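Local structure of alkyl hydroperoxide reductase E (Mycobacterium tuberculosis, 5C04) at residues A[49-52]-A[53-56]; A[38-41]-A[42-45]. The protein probably reduces hydrogen peroxide and organic hydroperoxides to water and alcohols, as a one-cysteine peroxiredoxin that draws its electrons from mycoredoxin. The protein carries 1 engineered substitution. All blocks are in the same frame, centred on the assembly; numbering follows the deposited sequence.

Contact 1: residues A[49-52]-A[53-56]; sequences ELDQ and LRDH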
loop_
_atom_site.group_PDB
_atom_site.type_symbol
_atom_site.label_atom_id
_atom_site.label_comp_id
_atom_site.label_asym_id
_atom_site.label_seq_id
_atom_site.Cartn_x
_atom_site.Cartn_y
_atom_site.Cartn_z
ATOM N N GLU A 49 9.246 -8.011 -13.860
ATOM C CA GLU A 49 10.470 -8.401 -13.149
ATOM C C GLU A 49 10.220 -9.575 -12.226
ATOM O O GLU A 49 11.002 -10.532 -12.224
ATOM C CB GLU A 49 11.069 -7.235 -12.367
ATOM C CG GLU A 49 11.471 -6.040 -13.220
ATOM C CD GLU A 49 12.427 -5.131 -12.476
ATOM O OE1 GLU A 49 11.976 -4.544 -11.470
ATOM O OE2 GLU A 49 13.644 -5.046 -12.849
ATOM N N LEU A 50 9.165 -9.540 -11.436
ATOM C CA LEU A 50 8.901 -10.663 -10.529
ATOM C C LEU A 50 8.399 -11.901 -11.270
ATOM O O LEU A 50 8.656 -13.003 -10.823
ATOM C CB LEU A 50 8.002 -10.253 -9.363
ATOM C CG LEU A 50 8.647 -9.311 -8.336
ATOM C CD1 LEU A 50 7.776 -9.297 -7.072
ATOM C CD2 LEU A 50 10.090 -9.596 -8.025
ATOM N N ASP A 51 7.697 -11.739 -12.386
ATOM C CA ASP A 51 7.316 -12.900 -13.205
ATOM C C ASP A 51 8.550 -13.578 -13.743
ATOM O O ASP A 51 8.595 -14.826 -13.760
ATOM C CB ASP A 51 6.356 -12.502 -14.341
ATOM C CG ASP A 51 4.941 -12.206 -13.860
ATOM O OD1 ASP A 51 4.611 -12.330 -12.641
ATOM O OD2 ASP A 51 4.085 -11.884 -14.729
ATOM N N GLN A 52 9.549 -12.822 -14.187
ATOM C CA GLN A 52 10.811 -13.422 -14.676
ATOM C C GLN A 52 11.483 -14.163 -13.511
ATOM O O GLN A 52 11.978 -15.285 -13.679
ATOM C CB GLN A 52 11.717 -12.346 -15.321
ATOM C CG GLN A 52 13.216 -12.657 -15.474
ATOM C CD GLN A 52 13.627 -13.334 -16.769
ATOM O OE1 GLN A 52 12.873 -13.405 -17.731
ATOM N NE2 GLN A 52 14.827 -13.883 -16.772
ATOM N N LEU A 53 11.522 -13.544 -12.337
ATOM C CA LEU A 53 12.128 -14.188 -11.155
ATOM C C LEU A 53 11.400 -15.505 -10.848
ATOM O O LEU A 53 12.039 -16.568 -10.655
ATOM C CB LEU A 53 12.042 -13.235 -9.958
ATOM C CG LEU A 53 12.963 -13.501 -8.765
ATOM C CD1 LEU A 53 12.935 -12.321 -7.801
ATOM C CD2 LEU A 53 12.572 -14.768 -8.047
ATOM N N ARG A 54 10.079 -15.454 -10.847
ATOM C CA ARG A 54 9.198 -16.625 -10.652
ATOM C C ARG A 54 9.536 -17.739 -11.646
ATOM O O ARG A 54 9.714 -18.900 -11.242
ATOM C CB ARG A 54 7.722 -16.224 -10.820
ATOM C CG ARG A 54 6.711 -17.371 -10.818
ATOM C CD ARG A 54 5.372 -16.949 -11.394
ATOM N NE ARG A 54 5.484 -16.659 -12.822
ATOM C CZ ARG A 54 4.605 -15.995 -13.572
ATOM N NH1 ARG A 54 3.518 -15.433 -13.051
ATOM N NH2 ARG A 54 4.856 -15.836 -14.864
ATOM N N ASP A 55 9.623 -17.377 -12.925
ATOM C CA ASP A 55 9.849 -18.347 -14.017
ATOM C C ASP A 55 11.221 -19.039 -13.870
ATOM O O ASP A 55 11.435 -20.143 -14.426
ATOM C CB ASP A 55 9.743 -17.645 -15.388
ATOM C CG ASP A 55 8.327 -17.202 -15.733
ATOM O OD1 ASP A 55 7.350 -17.564 -15.045
ATOM O OD2 ASP A 55 8.194 -16.467 -16.744
ATOM N N HIS A 56 12.159 -18.416 -13.163
ATOM C CA HIS A 56 13.502 -18.961 -12.964
ATOM C C HIS A 56 13.865 -19.156 -11.501
ATOM O O HIS A 56 15.027 -19.096 -11.130
ATOM C CB HIS A 56 14.504 -18.035 -13.651
ATOM C CG HIS A 56 14.325 -17.979 -15.134
ATOM N ND1 HIS A 56 13.502 -17.065 -15.759
ATOM C CD2 HIS A 56 14.831 -18.763 -16.114
ATOM C CE1 HIS A 56 13.523 -17.278 -17.062
ATOM N NE2 HIS A 56 14.324 -18.299 -17.303
HETATM O O HOH W 1 10.350 -15.734 -18.295
#
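L50, D51 and Q52 each meet a side chain three or four residues further on, at the end of helix 44-55, the helix of a beta-alpha-beta unit between strands 32-37 and 65-71 of the thioredoxin fold. The backbone ladder is regular up to D55: R54 N bonds L50 O at 2.8 Å and D55 N bonds D51 O at 2.9 Å. Charged groups form a network on one flank. The carboxylate of D51 stacks over a guanidinium face of R54, the planes 17° apart, and the salt bridge from D51 OD1 to R54 NH1 (3.3 Å) is one of charge alone; the bonding partners are Q47 for D51 OD1 and S85 O for R54 NH1. A bend at chi3 (67°) turns the guanidinium side-on to D55, whose OD1 accepts from R54 NE and NH2, both at 3.0 Å and from one face of the carboxylate. On the apolar side L50 CD2 lies 3.9 Å from L53 CD1. Just past the helix end, the H56 ring lies by the Q52 amide, ND1 3.6 Å from Q52 NE2, and ND1 donates to Q52 O (3.1 Å, 159°), which sits at the ring edge, in its plane.

Contact 2: residues A[38-41]-A[42-45]; sequences HPLA and FTGI. Engineered in segment 38-41: H38 (natural residue Phe).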
loop_
_atom_site.group_PDB
_atom_site.type_symbol
_atom_site.label_atom_id
_atom_site.label_comp_id
_atom_site.label_asym_id
_atom_site.label_seq_id
_atom_site.Cartn_x
_atom_site.Cartn_y
_atom_site.Cartn_z
ATOM N N HIS A 38 11.495 -3.105 -5.091
ATOM C CA HIS A 38 10.748 -2.691 -6.272
ATOM C C HIS A 38 9.623 -1.740 -5.888
ATOM O O HIS A 38 9.171 -1.759 -4.737
ATOM C CB HIS A 38 10.235 -3.882 -7.071
ATOM C CG HIS A 38 9.183 -4.645 -6.373
ATOM N ND1 HIS A 38 7.844 -4.417 -6.620
ATOM C CD2 HIS A 38 9.238 -5.553 -5.369
ATOM C CE1 HIS A 38 7.128 -5.189 -5.833
ATOM N NE2 HIS A 38 7.936 -5.888 -5.072
ATOM N N PRO A 39 9.197 -0.895 -6.840
ATOM C CA PRO A 39 8.154 0.084 -6.573
ATOM C C PRO A 39 6.802 -0.393 -6.010
ATOM O O PRO A 39 6.453 -0.029 -4.881
ATOM C CB PRO A 39 7.976 0.756 -7.939
ATOM C CG PRO A 39 9.331 0.749 -8.520
ATOM C CD PRO A 39 9.968 -0.544 -8.041
ATOM N N LEU A 40 6.023 -1.165 -6.765
ATOM C CA LEU A 40 4.636 -1.385 -6.391
ATOM C C LEU A 40 4.039 -2.642 -6.980
ATOM O O LEU A 40 4.103 -2.875 -8.198
ATOM C CB LEU A 40 3.751 -0.226 -6.857
ATOM C CG LEU A 40 3.810 1.125 -6.112
ATOM C CD1 LEU A 40 2.927 2.150 -6.832
ATOM C CD2 LEU A 40 3.420 0.958 -4.653
ATOM N N ALA A 41 3.375 -3.426 -6.113
ATOM C CA ALA A 41 2.511 -4.492 -6.582
ATOM C C ALA A 41 1.522 -4.005 -7.628
ATOM O O ALA A 41 1.043 -2.875 -7.556
ATOM C CB ALA A 41 1.748 -5.102 -5.424
ATOM N N PHE A 42 1.218 -4.881 -8.583
ATOM C CA PHE A 42 0.149 -4.661 -9.570
ATOM C C PHE A 42 0.481 -3.502 -10.487
ATOM O O PHE A 42 -0.448 -2.773 -10.951
ATOM C CB PHE A 42 -1.212 -4.360 -8.948
ATOM C CG PHE A 42 -1.691 -5.354 -7.952
ATOM C CD1 PHE A 42 -2.120 -6.611 -8.333
ATOM C CD2 PHE A 42 -1.806 -4.980 -6.611
ATOM C CE1 PHE A 42 -2.624 -7.507 -7.376
ATOM C CE2 PHE A 42 -2.293 -5.877 -5.675
ATOM C CZ PHE A 42 -2.669 -7.118 -6.062
ATOM N N THR A 43 1.764 -3.276 -10.725
ATOM C CA THR A 43 2.207 -2.394 -11.790
ATOM C C THR A 43 3.010 -3.169 -12.837
ATOM O O THR A 43 3.575 -4.231 -12.569
ATOM C CB THR A 43 2.995 -1.167 -11.268
ATOM O OG1 THR A 43 4.202 -1.595 -10.656
ATOM C CG2 THR A 43 2.173 -0.342 -10.324
ATOM N N GLY A 44 3.080 -2.628 -14.047
ATOM C CA GLY A 44 3.547 -3.405 -15.208
ATOM C C GLY A 44 4.968 -3.863 -15.150
ATOM O O GLY A 44 5.261 -5.037 -15.389
ATOM N N ILE A 45 5.887 -2.946 -14.910
ATOM C CA ILE A 45 7.294 -3.304 -14.893
ATOM C C ILE A 45 7.607 -4.232 -13.700
ATOM O O ILE A 45 8.286 -5.249 -13.863
ATOM C CB ILE A 45 8.241 -2.096 -14.937
ATOM C CG1 ILE A 45 8.032 -1.336 -16.258
ATOM C CG2 ILE A 45 9.681 -2.542 -14.773
ATOM C CD1 ILE A 45 8.807 -0.039 -16.288
#
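A type II beta turn, L40 to T43, carries the chain from the loop after strand 32-37 into helix 44-55, whose first turn holds C46, the probable active-site cysteine. L40 O is gripped twice by T43. The strong bond comes from the hydroxyl, T43 OG1 to L40 O at 2.8 Å; the turn's own bond, T43 N to L40 O, is stretched to 3.5 Å and weak. Chi1 of T43 (65°) sets OG1 between its backbone N and carbonyl carbon, within reach of L40 O, and puts CG2 anti to the carbonyl carbon, where it packs on L40 CB at 3.8 Å. T43 occupies the N-cap position, yet its side chain makes no capping bond; its hydroxyl serves the turn instead. At the corner A41 CB touches F42 CD2 at 3.7 Å, and F42 has the positive phi (66°) that a type II turn calls for at its third residue. Both side chains lean on helix 75-85, where the F42 ring meets that of W81 at about 50°. L40, F42 and T43 also pack against P74, I80 and P76 of the second subunit. H38, an engineered histidine where the natural protein has phenylalanine, touches C46. P39, T43 and C46 spell out the PxxxTxxC motif of the peroxiredoxin active-site loop, with T43 in its threonine position.

Overall arrangement
Contact 2 comes first along the chain and contact 1 follows it, their centres about 13 Å apart. Residues 38-45 lead from strand 32-37 into helix 44-55; residues 49-56 cover the C-terminal end of that helix and the first residue after it, before the chain runs on to strand 65-71. The two meet where L50 CD1 packs on the engineered H38 at NE2 (4.0 Å). E49, which pairs with R117 and R140, also lies near C46. The contacts thus sit at the two ends of the helix that carries this probable catalytic cysteine, contact 2 at the active-site loop and the dimer interface, contact 1 away from that interface.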